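Long-range contacts in Lys-gingipain catalytic subunit (Porphyromonas gingivalis, PDB 6I9A), which cleaves proteins after lysine as a secreted cysteine protease of family C25, breaking down host collagen, immunoglobulins and haemoglobin: residues A[96-100]-A[279-283]; A[111-115]-A[350-354]; A[56-60]-A[88-92]; A[118-122]-A[359-364]. All coordinates share one frame; numbering follows the deposited sequence.

Interaction 1 of 4, residues A[96-100]-A[279-283]; sequences KTKKV and SSPNS. With H8E (benzyl-N-[(2S)-1-[[(3S)-7-amino-1-(benzylamino)-1,2-dioxoheptan-3-yl]amino]-5-(2-methyl-2-phenylhydrazinyl)-1,5-dioxopentan-2-yl]carbamate), chain I.
Ser-280 reaches across to Val-100: its OG donates to Val-100 O over 2.8 Å, arriving in the carbonyl plane on a lone pair. The hydroxyl is put there by a first torsion that sets OG opposite the backbone N (chi1 170°). Next to this bond the Pro-281 ring takes two aliphatic neighbours. Thr-97 CG2 rests 3.6 Å from Pro-281 CG, and Lys-99 CG lies 3.7 Å from Pro-281 CB as the two side chains run past each other in opposite directions. Lysine suits this place because its methylenes can pack on the proline while the ammonium end continues outward to solvent. An ST turn orients the threonine, Thr-97 OG1 accepting from Lys-99 N at 3.1 Å, and thereby turns the methyl toward the ring. Behind the proline, Ser-279 OG donates to Pro-281 O at 2.8 Å from above the carbonyl plane. Farther out, Glu-355 accepts from Thr-97 N. At the far end of 279-283, Ser-283 O accepts from NBG of the inhibitor H8E at 2.9 Å. A backbone carbonyl that receives an amide N-H in this way probably also grips the main chain of a peptide substrate.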
loop_
_atom_site.group_PDB
_atom_site.type_symbol
_atom_site.label_atom_id
_atom_site.label_comp_id
_atom_site.label_asym_id
_atom_site.label_seq_id
_atom_site.Cartn_x
_atom_site.Cartn_y
_atom_site.Cartn_z
ATOM N N LYS A 96 0.306 23.310 3.613
ATOM C CA LYS A 96 0.013 23.702 2.237
ATOM C C LYS A 96 -1.389 23.315 1.841
ATOM O O LYS A 96 -2.074 24.072 1.136
ATOM C CB LYS A 96 1.019 23.043 1.273
ATOM C CG LYS A 96 2.492 23.286 1.597
ATOM C CD LYS A 96 2.771 24.792 1.753
ATOM C CE LYS A 96 4.222 25.077 1.935
ATOM N NZ LYS A 96 4.417 26.510 2.362
ATOM N N THR A 97 -1.845 22.140 2.266
ATOM C CA THR A 97 -3.158 21.680 1.789
ATOM C C THR A 97 -4.316 22.300 2.530
ATOM O O THR A 97 -5.406 22.350 1.969
ATOM C CB THR A 97 -3.278 20.160 1.900
ATOM O OG1 THR A 97 -3.284 19.824 3.305
ATOM C CG2 THR A 97 -2.143 19.483 1.147
ATOM N N LYS A 98 -4.111 22.690 3.813
ATOM C CA LYS A 98 -5.199 23.203 4.649
ATOM C C LYS A 98 -6.268 22.125 4.872
ATOM O O LYS A 98 -7.368 22.457 5.285
ATOM C CB LYS A 98 -5.843 24.487 4.070
ATOM C CG LYS A 98 -4.862 25.524 3.474
ATOM C CD LYS A 98 -3.842 25.954 4.456
ATOM C CE LYS A 98 -2.961 27.057 3.893
ATOM N NZ LYS A 98 -1.968 27.484 4.921
ATOM N N LYS A 99 -5.908 20.848 4.648
ATOM C CA LYS A 99 -6.834 19.728 4.837
ATOM C C LYS A 99 -6.124 18.688 5.675
ATOM O O LYS A 99 -4.912 18.725 5.816
ATOM C CB LYS A 99 -7.274 19.120 3.493
ATOM C CG LYS A 99 -7.960 20.129 2.555
ATOM C CD LYS A 99 -9.290 20.672 3.067
ATOM C CE LYS A 99 -9.772 21.757 2.081
ATOM N NZ LYS A 99 -11.094 22.261 2.442
ATOM N N VAL A 100 -6.880 17.728 6.219
ATOM C CA VAL A 100 -6.256 16.751 7.113
ATOM C C VAL A 100 -5.132 16.022 6.400
ATOM O O VAL A 100 -5.201 15.675 5.202
ATOM C CB VAL A 100 -7.325 15.783 7.696
ATOM C CG1 VAL A 100 -7.902 14.825 6.629
ATOM C CG2 VAL A 100 -6.773 15.031 8.914
ATOM N N SER A 279 -6.226 11.426 -2.567
ATOM C CA SER A 279 -5.835 12.731 -2.039
ATOM C C SER A 279 -6.858 13.270 -1.059
ATOM O O SER A 279 -8.064 13.194 -1.285
ATOM C CB SER A 279 -5.718 13.710 -3.197
ATOM O OG SER A 279 -5.266 14.984 -2.742
ATOM N N SER A 280 -6.360 13.802 0.079
ATOM C CA SER A 280 -7.230 14.472 1.049
ATOM C C SER A 280 -7.712 15.861 0.533
ATOM O O SER A 280 -8.911 16.115 0.554
ATOM C CB SER A 280 -6.484 14.556 2.379
ATOM O OG SER A 280 -7.210 15.408 3.247
ATOM N N PRO A 281 -6.824 16.719 0.014
ATOM C CA PRO A 281 -7.264 18.000 -0.578
ATOM C C PRO A 281 -7.502 17.794 -2.078
ATOM O O PRO A 281 -7.468 16.665 -2.624
ATOM C CB PRO A 281 -6.065 18.889 -0.346
ATOM C CG PRO A 281 -4.886 17.952 -0.638
ATOM C CD PRO A 281 -5.343 16.667 0.072
ATOM N N ASN A 282 -7.684 18.886 -2.802
ATOM C CA ASN A 282 -7.732 18.802 -4.261
ATOM C C ASN A 282 -6.439 18.238 -4.798
ATOM O O ASN A 282 -5.360 18.510 -4.240
ATOM C CB ASN A 282 -7.930 20.218 -4.850
ATOM C CG ASN A 282 -9.274 20.809 -4.489
ATOM O OD1 ASN A 282 -10.185 20.124 -4.040
ATOM N ND2 ASN A 282 -9.434 22.116 -4.721
ATOM N N SER A 283 -6.506 17.489 -5.878
ATOM C CA SER A 283 -5.300 17.124 -6.614
ATOM C C SER A 283 -5.252 17.978 -7.873
ATOM O O SER A 283 -6.229 18.687 -8.162
ATOM C CB SER A 283 -5.190 15.622 -6.906
ATOM O OG SER A 283 -6.089 15.255 -7.942
HETATM C CAQ H8E I . -16.251 17.680 -7.626
HETATM C CAK H8E I . -17.467 17.060 -7.980
HETATM C CAH H8E I . -17.845 16.983 -9.322
HETATM C CAL H8E I . -17.052 17.527 -10.328
HETATM C CAR H8E I . -15.872 18.147 -9.946
HETATM C CBO H8E I . -15.427 18.205 -8.633
HETATM C CBA H8E I . -14.232 18.900 -8.353
HETATM N NBE H8E I . -13.032 18.054 -8.468
HETATM C CBL H8E I . -11.824 18.536 -8.875
HETATM O OAE H8E I . -11.696 19.696 -9.284
HETATM C CBN H8E I . -10.655 17.558 -8.806
HETATM O OAG H8E I . -11.014 16.341 -8.758
HETATM C CBS H8E I . -9.553 17.901 -9.857
HETATM C CBB H8E I . -8.628 16.718 -10.169
HETATM C CAY H8E I . -7.626 17.023 -11.286
HETATM C CAX H8E I . -6.520 15.977 -11.459
HETATM C CAW H8E I . -7.040 14.684 -12.074
HETATM N NAB H8E I . -5.901 13.731 -12.243
HETATM N NBG H8E I . -8.753 19.077 -9.493
HETATM C C H8E I . -8.636 20.201 -10.200
HETATM O O H8E I . -9.222 20.452 -11.245
HETATM C CA H8E I . -7.827 21.270 -9.478
HETATM N N H8E I . -7.259 22.254 -10.395
HETATM C CBK H8E I . -6.276 21.946 -11.277
HETATM O OAD H8E I . -5.921 20.765 -11.411
HETATM O OBI H8E I . -5.789 22.935 -11.926
HETATM C CBD H8E I . -4.781 22.681 -12.973
HETATM C CBP H8E I . -4.530 23.884 -13.765
HETATM C CAS H8E I . -3.434 24.714 -13.522
HETATM C CAM H8E I . -3.157 25.882 -14.296
HETATM C CAI H8E I . -4.104 26.198 -15.285
HETATM C CAN H8E I . -5.228 25.408 -15.477
HETATM C CAT H8E I . -5.455 24.259 -14.740
HETATM C CB H8E I . -8.728 21.996 -8.466
HETATM C CG H8E I . -9.953 22.687 -9.120
HETATM C CD H8E I . -10.982 23.052 -8.092
HETATM O OE1 H8E I . -10.877 24.092 -7.441
HETATM N NE2 H8E I . -11.927 22.106 -7.942
HETATM N NBT H8E I . -12.894 22.161 -6.925
HETATM C CAA H8E I . -12.795 21.009 -5.989
HETATM C CBQ H8E I . -14.149 22.712 -7.328
HETATM C CAU H8E I . -15.350 22.367 -6.690
HETATM C CAO H8E I . -16.547 22.967 -7.070
HETATM C CAJ H8E I . -16.562 23.905 -8.094
HETATM C CAP H8E I . -15.391 24.227 -8.765
HETATM C CAV H8E I . -14.183 23.649 -8.370
#

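Interaction 2 of 4, residues A[111-115]-A[350-354]; sequences DYFPE and AHYYW. With CA (calcium ion), chain G.
Tyr-112 and His-351 mark the closest approach of the irregular loop 111-115 to the first turn of helix 350-356, their CA atoms 6.3 Å apart, and no hydrogen bond passes between the two segments. Aromatic packing does the work instead. The first torsion of Tyr-112 (chi1 53°) tucks CG over its own main chain, which swings the ring onto the helix. There it forms an offset stack with the His-351 ring, centroids 4.7 Å apart and planes at 26°. Two CH-pi contacts strengthen the pair: His-351 CA stands 3.9 Å from the centroid of the Tyr-112 ring, almost on its normal, and Tyr-112 CB lies over the imidazole face. Histidine fits because it offers a flat face to the tyrosine while its NE2 bonds to Tyr-104 OH. Loop 111-115 is also a calcium-binding loop. Asp-111 OD1 binds the calcium ion at 2.4 Å and accepts from Phe-113 N in an Asx turn, Phe-113 O and both carboxylate oxygens of Glu-115 join it, and Asp-109 and two waters complete the shell. With its carbonyl tied to the metal, Phe-113 presents its ring to Trp-354, CD1 coming within 3.6 Å of CZ2. The broad indole suits a place with three neighbours: Tyr-112 CD1 is 3.5 Å from Trp-354 CD1, and Pro-114 CD is 3.5 Å from Trp-354 CE3. Trp-354 NE1 is bonded to Thr-337 OG1. Tyr-112 O, buried here, has no polar partner; Trp-354 CB lies 3.7 Å from it.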
loop_
_atom_site.group_PDB
_atom_site.type_symbol
_atom_site.label_atom_id
_atom_site.label_comp_id
_atom_site.label_asym_id
_atom_site.label_seq_id
_atom_site.Cartn_x
_atom_site.Cartn_y
_atom_site.Cartn_z
ATOM N N ASP A 111 12.401 17.940 7.128
ATOM C CA ASP A 111 11.879 18.146 5.785
ATOM C C ASP A 111 10.459 17.558 5.654
ATOM O O ASP A 111 9.834 17.149 6.647
ATOM C CB ASP A 111 12.881 17.598 4.774
ATOM C CG ASP A 111 13.008 16.110 4.744
ATOM O OD1 ASP A 111 12.130 15.403 5.374
ATOM O OD2 ASP A 111 13.938 15.605 4.095
ATOM N N TYR A 112 9.948 17.526 4.411
ATOM C CA TYR A 112 8.579 17.017 4.235
ATOM C C TYR A 112 8.522 15.578 3.706
ATOM O O TYR A 112 7.441 15.063 3.368
ATOM C CB TYR A 112 7.708 17.951 3.383
ATOM C CG TYR A 112 8.299 18.332 2.040
ATOM C CD1 TYR A 112 8.557 17.365 1.066
ATOM C CD2 TYR A 112 8.631 19.650 1.754
ATOM C CE1 TYR A 112 9.117 17.702 -0.167
ATOM C CE2 TYR A 112 9.165 20.002 0.521
ATOM C CZ TYR A 112 9.415 19.018 -0.435
ATOM O OH TYR A 112 9.960 19.334 -1.663
ATOM N N PHE A 113 9.685 14.914 3.634
ATOM C CA PHE A 113 9.728 13.529 3.227
ATOM C C PHE A 113 9.521 12.603 4.415
ATOM O O PHE A 113 10.246 12.737 5.421
ATOM C CB PHE A 113 11.044 13.165 2.570
ATOM C CG PHE A 113 11.286 13.831 1.246
ATOM C CD1 PHE A 113 10.784 13.285 0.075
ATOM C CD2 PHE A 113 11.975 15.035 1.176
ATOM C CE1 PHE A 113 11.031 13.898 -1.167
ATOM C CE2 PHE A 113 12.215 15.648 -0.061
ATOM C CZ PHE A 113 11.730 15.074 -1.225
ATOM N N PRO A 114 8.591 11.674 4.345
ATOM C CA PRO A 114 8.411 10.730 5.460
ATOM C C PRO A 114 9.635 9.897 5.761
ATOM O O PRO A 114 10.402 9.532 4.847
ATOM C CB PRO A 114 7.294 9.790 4.963
ATOM C CG PRO A 114 6.559 10.615 3.933
ATOM C CD PRO A 114 7.637 11.420 3.248
ATOM N N GLU A 115 9.767 9.509 7.037
ATOM C CA GLU A 115 10.771 8.523 7.496
ATOM C C GLU A 115 10.251 7.111 7.446
ATOM O O GLU A 115 11.071 6.194 7.524
ATOM C CB GLU A 115 11.196 8.867 8.944
ATOM C CG GLU A 115 12.431 9.782 8.982
ATOM C CD GLU A 115 12.261 11.054 8.181
ATOM O OE1 GLU A 115 12.824 11.112 7.063
ATOM O OE2 GLU A 115 11.557 11.985 8.641
ATOM N N ALA A 350 5.584 20.215 -4.554
ATOM C CA ALA A 350 5.868 18.922 -3.956
ATOM C C ALA A 350 5.367 18.855 -2.523
ATOM O O ALA A 350 4.852 17.784 -2.120
ATOM C CB ALA A 350 7.365 18.646 -3.990
ATOM N N HIS A 351 5.634 19.871 -1.701
ATOM C CA HIS A 351 5.255 19.784 -0.300
ATOM C C HIS A 351 3.738 19.455 -0.183
ATOM O O HIS A 351 3.329 18.587 0.604
ATOM C CB HIS A 351 5.640 21.085 0.406
ATOM C CG HIS A 351 5.504 21.048 1.893
ATOM N ND1 HIS A 351 6.012 22.100 2.651
ATOM C CD2 HIS A 351 5.000 20.117 2.739
ATOM C CE1 HIS A 351 5.766 21.800 3.927
ATOM N NE2 HIS A 351 5.171 20.602 4.038
ATOM N N TYR A 352 2.926 20.178 -0.948
ATOM C CA TYR A 352 1.505 19.921 -0.988
ATOM C C TYR A 352 1.226 18.440 -1.280
ATOM O O TYR A 352 0.387 17.826 -0.631
ATOM C CB TYR A 352 0.876 20.830 -2.053
ATOM C CG TYR A 352 -0.622 20.730 -2.178
ATOM C CD1 TYR A 352 -1.213 19.671 -2.853
ATOM C CD2 TYR A 352 -1.449 21.757 -1.730
ATOM C CE1 TYR A 352 -2.588 19.615 -3.044
ATOM C CE2 TYR A 352 -2.825 21.711 -1.918
ATOM C CZ TYR A 352 -3.391 20.643 -2.572
ATOM O OH TYR A 352 -4.748 20.664 -2.799
ATOM N N TYR A 353 1.902 17.878 -2.308
ATOM C CA TYR A 353 1.650 16.462 -2.680
ATOM C C TYR A 353 2.001 15.498 -1.558
ATOM O O TYR A 353 1.224 14.562 -1.301
ATOM C CB TYR A 353 2.362 16.071 -3.992
ATOM C CG TYR A 353 1.356 16.142 -5.133
ATOM C CD1 TYR A 353 0.980 14.997 -5.830
ATOM C CD2 TYR A 353 0.696 17.335 -5.433
ATOM C CE1 TYR A 353 -0.031 15.038 -6.789
ATOM C CE2 TYR A 353 -0.359 17.369 -6.338
ATOM C CZ TYR A 353 -0.715 16.218 -7.009
ATOM O OH TYR A 353 -1.739 16.273 -7.913
ATOM N N TRP A 354 3.120 15.728 -0.842
ATOM C CA TRP A 354 3.453 14.836 0.277
ATOM C C TRP A 354 2.413 14.953 1.367
ATOM O O TRP A 354 2.128 13.941 2.017
ATOM C CB TRP A 354 4.872 15.134 0.765
ATOM C CG TRP A 354 5.930 14.661 -0.194
ATOM C CD1 TRP A 354 6.600 15.413 -1.136
ATOM C CD2 TRP A 354 6.364 13.302 -0.372
ATOM N NE1 TRP A 354 7.444 14.609 -1.865
ATOM C CE2 TRP A 354 7.320 13.297 -1.421
ATOM C CE3 TRP A 354 6.012 12.088 0.234
ATOM C CZ2 TRP A 354 7.962 12.121 -1.845
ATOM C CZ3 TRP A 354 6.664 10.943 -0.164
ATOM C CH2 TRP A 354 7.606 10.946 -1.214
HETATM CA CA CA G . 12.069 13.418 6.646
HETATM O O HOH W 1 13.677 13.042 4.920
HETATM O O HOH W 2 10.566 14.855 7.898
#

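Interaction 3 of 4, residues A[56-60]-A[88-92]; sequences NASIK and VISGE
Asn-56 and Glu-92 meet through their first torsions: Asn-56 CG extends opposite its backbone N (chi1 -180°), while Glu-92 CG is flanked by both N and C of its own residue (chi1 66°), and the two side chains cross at about a right angle. The meeting joins the first turn of helix 56-72, the helix of a beta-alpha-beta crossover from strand 40-46 to strand 79-83, to the loop that follows the second of those strands. Glu-92 OE1 is the shared acceptor. Asn-56 ND2 donates to it over 3.0 Å, nearly straight at 168°, within its own amide plane but from above the carboxylate plane. Lys-60 NZ approaches the same oxygen on its syn lone pair, a salt bridge of 2.9 Å, after a bend at chi3 turns the ammonium group toward the carboxylate from one helical turn farther on. Asparagine suits its place because the amide can give and receive at once: water 3 donates to Asn-56 OD1 and also to Glu-92 OE1 at 2.9 Å. Three donors round one oxygen would be expected to favour the ionised carboxylate. On the buried side, Ile-59 CD1 lies 4.3 Å from Ile-89 CG1, a loose apolar touch beside Tyr-105, which packs on both. Gly-91 turns the loop at a positive phi, a conformation glycine adopts with ease. Its carbonyl O accepts from Ser-90 OG at 2.8 Å, on a lone pair. That same OG receives a longer bond of 3.3 Å from water 4, which in turn accepts from Asn-56 N at 2.8 Å.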
loop_
_atom_site.group_PDB
_atom_site.type_symbol
_atom_site.label_atom_id
_atom_site.label_comp_id
_atom_site.label_asym_id
_atom_site.label_seq_id
_atom_site.Cartn_x
_atom_site.Cartn_y
_atom_site.Cartn_z
ATOM N N ASN A 56 -3.236 14.637 19.118
ATOM C CA ASN A 56 -2.314 14.678 17.993
ATOM C C ASN A 56 -0.874 14.904 18.496
ATOM O O ASN A 56 0.059 14.214 18.033
ATOM C CB ASN A 56 -2.695 15.803 17.053
ATOM C CG ASN A 56 -1.756 15.859 15.881
ATOM O OD1 ASN A 56 -1.660 14.909 15.104
ATOM N ND2 ASN A 56 -1.095 16.981 15.682
ATOM N N ALA A 57 -0.696 15.881 19.430
ATOM C CA ALA A 57 0.645 16.175 19.901
ATOM C C ALA A 57 1.306 14.984 20.611
ATOM O O ALA A 57 2.482 14.711 20.371
ATOM C CB ALA A 57 0.619 17.368 20.842
ATOM N N SER A 58 0.557 14.270 21.482
ATOM C CA SER A 58 1.167 13.179 22.232
ATOM C C SER A 58 1.455 12.004 21.283
ATOM O O SER A 58 2.503 11.377 21.393
ATOM C CB SER A 58 0.256 12.767 23.394
ATOM O OG SER A 58 -0.925 12.082 22.980
ATOM N N ILE A 59 0.510 11.702 20.387
ATOM C CA ILE A 59 0.696 10.568 19.490
ATOM C C ILE A 59 1.882 10.832 18.560
ATOM O O ILE A 59 2.717 9.945 18.345
ATOM C CB ILE A 59 -0.622 10.305 18.702
ATOM C CG1 ILE A 59 -1.714 9.777 19.653
ATOM C CG2 ILE A 59 -0.358 9.341 17.501
ATOM C CD1 ILE A 59 -3.095 9.879 19.065
ATOM N N LYS A 60 1.969 12.058 18.025
ATOM C CA LYS A 60 3.086 12.400 17.158
ATOM C C LYS A 60 4.428 12.314 17.930
ATOM O O LYS A 60 5.425 11.763 17.420
ATOM C CB LYS A 60 2.863 13.800 16.567
ATOM C CG LYS A 60 3.973 14.260 15.618
ATOM C CD LYS A 60 3.507 15.535 14.794
ATOM C CE LYS A 60 3.209 16.737 15.603
ATOM N NZ LYS A 60 3.000 17.870 14.665
ATOM N N VAL A 88 -10.012 9.124 17.012
ATOM C CA VAL A 88 -9.004 8.549 17.907
ATOM C C VAL A 88 -7.563 8.960 17.490
ATOM O O VAL A 88 -6.702 9.122 18.358
ATOM C CB VAL A 88 -9.110 7.035 18.139
ATOM C CG1 VAL A 88 -10.374 6.637 18.893
ATOM C CG2 VAL A 88 -8.986 6.245 16.855
ATOM N N ILE A 89 -7.286 9.107 16.186
ATOM C CA ILE A 89 -5.954 9.558 15.721
ATOM C C ILE A 89 -6.253 10.687 14.758
ATOM O O ILE A 89 -6.719 10.451 13.645
ATOM C CB ILE A 89 -5.116 8.432 15.101
ATOM C CG1 ILE A 89 -4.857 7.312 16.118
ATOM C CG2 ILE A 89 -3.780 9.024 14.594
ATOM C CD1 ILE A 89 -4.280 6.009 15.438
ATOM N N SER A 90 -6.158 11.928 15.207
ATOM C CA SER A 90 -6.781 13.018 14.454
ATOM C C SER A 90 -6.127 13.423 13.148
ATOM O O SER A 90 -6.824 13.998 12.310
ATOM C CB SER A 90 -6.875 14.278 15.314
ATOM O OG SER A 90 -5.577 14.690 15.682
ATOM N N GLY A 91 -4.844 13.199 12.994
ATOM C CA GLY A 91 -4.092 13.902 11.953
ATOM C C GLY A 91 -4.049 15.405 12.278
ATOM O O GLY A 91 -4.408 15.830 13.394
ATOM N N GLU A 92 -3.592 16.226 11.331
ATOM C CA GLU A 92 -3.602 17.670 11.550
ATOM C C GLU A 92 -3.780 18.314 10.194
ATOM O O GLU A 92 -3.682 17.651 9.149
ATOM C CB GLU A 92 -2.343 18.177 12.282
ATOM C CG GLU A 92 -1.054 18.031 11.481
ATOM C CD GLU A 92 0.143 18.421 12.327
ATOM O OE1 GLU A 92 0.531 17.646 13.230
ATOM O OE2 GLU A 92 0.696 19.514 12.081
HETATM O O HOH W 3 0.284 14.812 12.924
HETATM O O HOH W 4 -5.928 15.389 18.869
#

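Interaction 4 of 4, residues A[118-122]-A[359-364]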
loop_
_atom_site.group_PDB
_atom_site.type_symbol
_atom_site.label_atom_id
_atom_site.label_comp_id
_atom_site.label_asym_id
_atom_site.label_seq_id
_atom_site.Cartn_x
_atom_site.Cartn_y
_atom_site.Cartn_z
ATOM N N THR A 118 3.574 5.162 5.774
ATOM C CA THR A 118 2.442 5.314 6.651
ATOM C C THR A 118 1.158 5.021 5.953
ATOM O O THR A 118 0.918 5.487 4.824
ATOM C CB THR A 118 2.461 6.764 7.191
ATOM O OG1 THR A 118 3.711 6.942 7.892
ATOM C CG2 THR A 118 1.335 7.064 8.148
ATOM N N PHE A 119 0.267 4.310 6.633
ATOM C CA PHE A 119 -1.068 4.035 6.112
ATOM C C PHE A 119 -2.021 4.057 7.270
ATOM O O PHE A 119 -1.629 3.868 8.427
ATOM C CB PHE A 119 -1.121 2.719 5.325
ATOM C CG PHE A 119 -0.686 1.505 6.132
ATOM C CD1 PHE A 119 -1.613 0.781 6.876
ATOM C CD2 PHE A 119 0.640 1.042 6.077
ATOM C CE1 PHE A 119 -1.236 -0.369 7.545
ATOM C CE2 PHE A 119 1.007 -0.087 6.789
ATOM C CZ PHE A 119 0.071 -0.793 7.498
ATOM N N ARG A 120 -3.305 4.229 6.955
ATOM C CA ARG A 120 -4.344 4.326 7.961
ATOM C C ARG A 120 -5.447 3.328 7.692
ATOM O O ARG A 120 -6.115 3.386 6.656
ATOM C CB ARG A 120 -4.901 5.762 8.052
ATOM C CG ARG A 120 -6.088 5.913 9.007
ATOM C CD ARG A 120 -6.655 7.314 8.985
ATOM N NE ARG A 120 -5.772 8.306 9.594
ATOM C CZ ARG A 120 -6.022 8.895 10.766
ATOM N NH1 ARG A 120 -7.010 8.442 11.566
ATOM N NH2 ARG A 120 -5.275 9.902 11.167
ATOM N N MET A 121 -5.638 2.385 8.628
ATOM C CA MET A 121 -6.743 1.448 8.632
ATOM C C MET A 121 -7.871 2.181 9.323
ATOM O O MET A 121 -8.044 2.079 10.545
ATOM C CB MET A 121 -6.332 0.167 9.374
ATOM C CG MET A 121 -5.056 -0.472 8.814
ATOM S SD MET A 121 -5.384 -1.533 7.400
ATOM C CE MET A 121 -5.781 -2.913 8.275
ATOM N N SER A 122 -8.605 3.008 8.580
ATOM C CA SER A 122 -9.652 3.846 9.179
ATOM C C SER A 122 -10.949 3.066 9.317
ATOM O O SER A 122 -11.520 2.605 8.305
ATOM C CB SER A 122 -9.887 5.093 8.325
ATOM O OG SER A 122 -10.927 5.801 8.984
ATOM N N VAL A 359 -2.559 6.592 1.963
ATOM C CA VAL A 359 -3.048 5.233 1.869
ATOM C C VAL A 359 -4.098 5.029 2.977
ATOM O O VAL A 359 -3.796 5.240 4.168
ATOM C CB VAL A 359 -1.935 4.183 2.023
ATOM C CG1 VAL A 359 -2.552 2.765 1.965
ATOM C CG2 VAL A 359 -0.853 4.321 0.927
ATOM N N LEU A 360 -5.280 4.560 2.573
ATOM C CA LEU A 360 -6.331 4.054 3.476
ATOM C C LEU A 360 -6.408 2.541 3.236
ATOM O O LEU A 360 -6.261 2.061 2.103
ATOM C CB LEU A 360 -7.673 4.734 3.208
ATOM C CG LEU A 360 -7.670 6.214 3.629
ATOM C CD1 LEU A 360 -8.764 7.009 2.912
ATOM C CD2 LEU A 360 -7.856 6.322 5.155
ATOM N N GLY A 361 -6.585 1.780 4.316
ATOM C CA GLY A 361 -6.402 0.339 4.213
ATOM C C GLY A 361 -4.920 -0.006 4.354
ATOM O O GLY A 361 -4.152 0.760 4.943
ATOM N N ASP A 362 -4.503 -1.187 3.894
ATOM C CA ASP A 362 -3.197 -1.713 4.279
ATOM C C ASP A 362 -2.132 -1.431 3.231
ATOM O O ASP A 362 -2.017 -2.096 2.189
ATOM C CB ASP A 362 -3.339 -3.218 4.539
ATOM C CG ASP A 362 -2.069 -3.855 5.098
ATOM O OD1 ASP A 362 -1.020 -3.163 5.139
ATOM O OD2 ASP A 362 -2.140 -5.032 5.537
ATOM N N GLY A 363 -1.298 -0.443 3.537
ATOM C CA GLY A 363 -0.214 -0.027 2.666
ATOM C C GLY A 363 0.974 -0.968 2.608
ATOM O O GLY A 363 1.844 -0.858 1.729
ATOM N N SER A 364 1.010 -1.956 3.535
ATOM C CA SER A 364 2.105 -2.935 3.562
ATOM C C SER A 364 1.881 -4.116 2.641
ATOM O O SER A 364 2.769 -4.949 2.491
ATOM C CB SER A 364 2.395 -3.413 4.985
ATOM O OG SER A 364 1.387 -4.291 5.469
HETATM O O HOH W 5 -0.737 7.685 4.136
#
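Phe-119 leans across onto the 359-364 backbone, and nearly every atom of its side chain finds a partner there. CB lies 3.7 Å from Val-359 CG1, a branched apolar neighbour suited to a buried strand. A chi1 of 58° then folds CG back above the strand and lays the ring over the turn. Gly-363 N stands over one face, 3.3 Å from Phe-119 CG and also close to CD2, an approach possible because glycine brings no side chain. CD1 comes within 3.2 Å of Gly-361 O, CE2 within 3.8 Å of Ser-364 N, and at the tip CZ is 3.5 Å from Asp-362 OD1, which CE1 meets too. That oxygen accepts from both the OG and the N of Ser-364, the latter closing an Asx turn, while Asp-362 OD2 has a salt bridge to Lys-35. Met-121 SD rests 3.4 Å from Gly-361 C, and water 5 links Thr-118 O to Val-359 N. Beside the ring the backbones join directly: Arg-120 N donates to Val-359 O at 3.0 Å, and Gly-361 N to Arg-120 O at 2.9 Å. These two bonds make a single bridge between Arg-120 and Leu-360, where strands running at 38° join the edge of the four-stranded parallel sheet to that of the six-stranded mixed sheet, the junction between the two caspase-like alpha/beta subdomains of the gingipain catalytic domain.

Interaction 1 lies nearest the catalytic centre: the Asn-282 side chain packs on the nucleophile Cys-249, and that of Pro-281 is about 7 Å from it. A probable hydrogen bond of 2.7 Å between Tyr-352 OH and Asn-282 O ties it to interaction 2, whose helix thus touches both a calcium loop and the inhibitor-binding segment. Toward interaction 3, Val-100 CG2 packs 3.6 Å from Ser-90 O. Interaction 3 meets interaction 4 where Arg-120 NH1 lies 2.9 Å from Ile-89 O. Interactions 2 and 4 adjoin in sequence, as helix 350-356 runs into strand 357-361. The other calcium, bound by Asp-85, Phe-254 and Glu-263, is about 5 Å from the Ser-122 side chain.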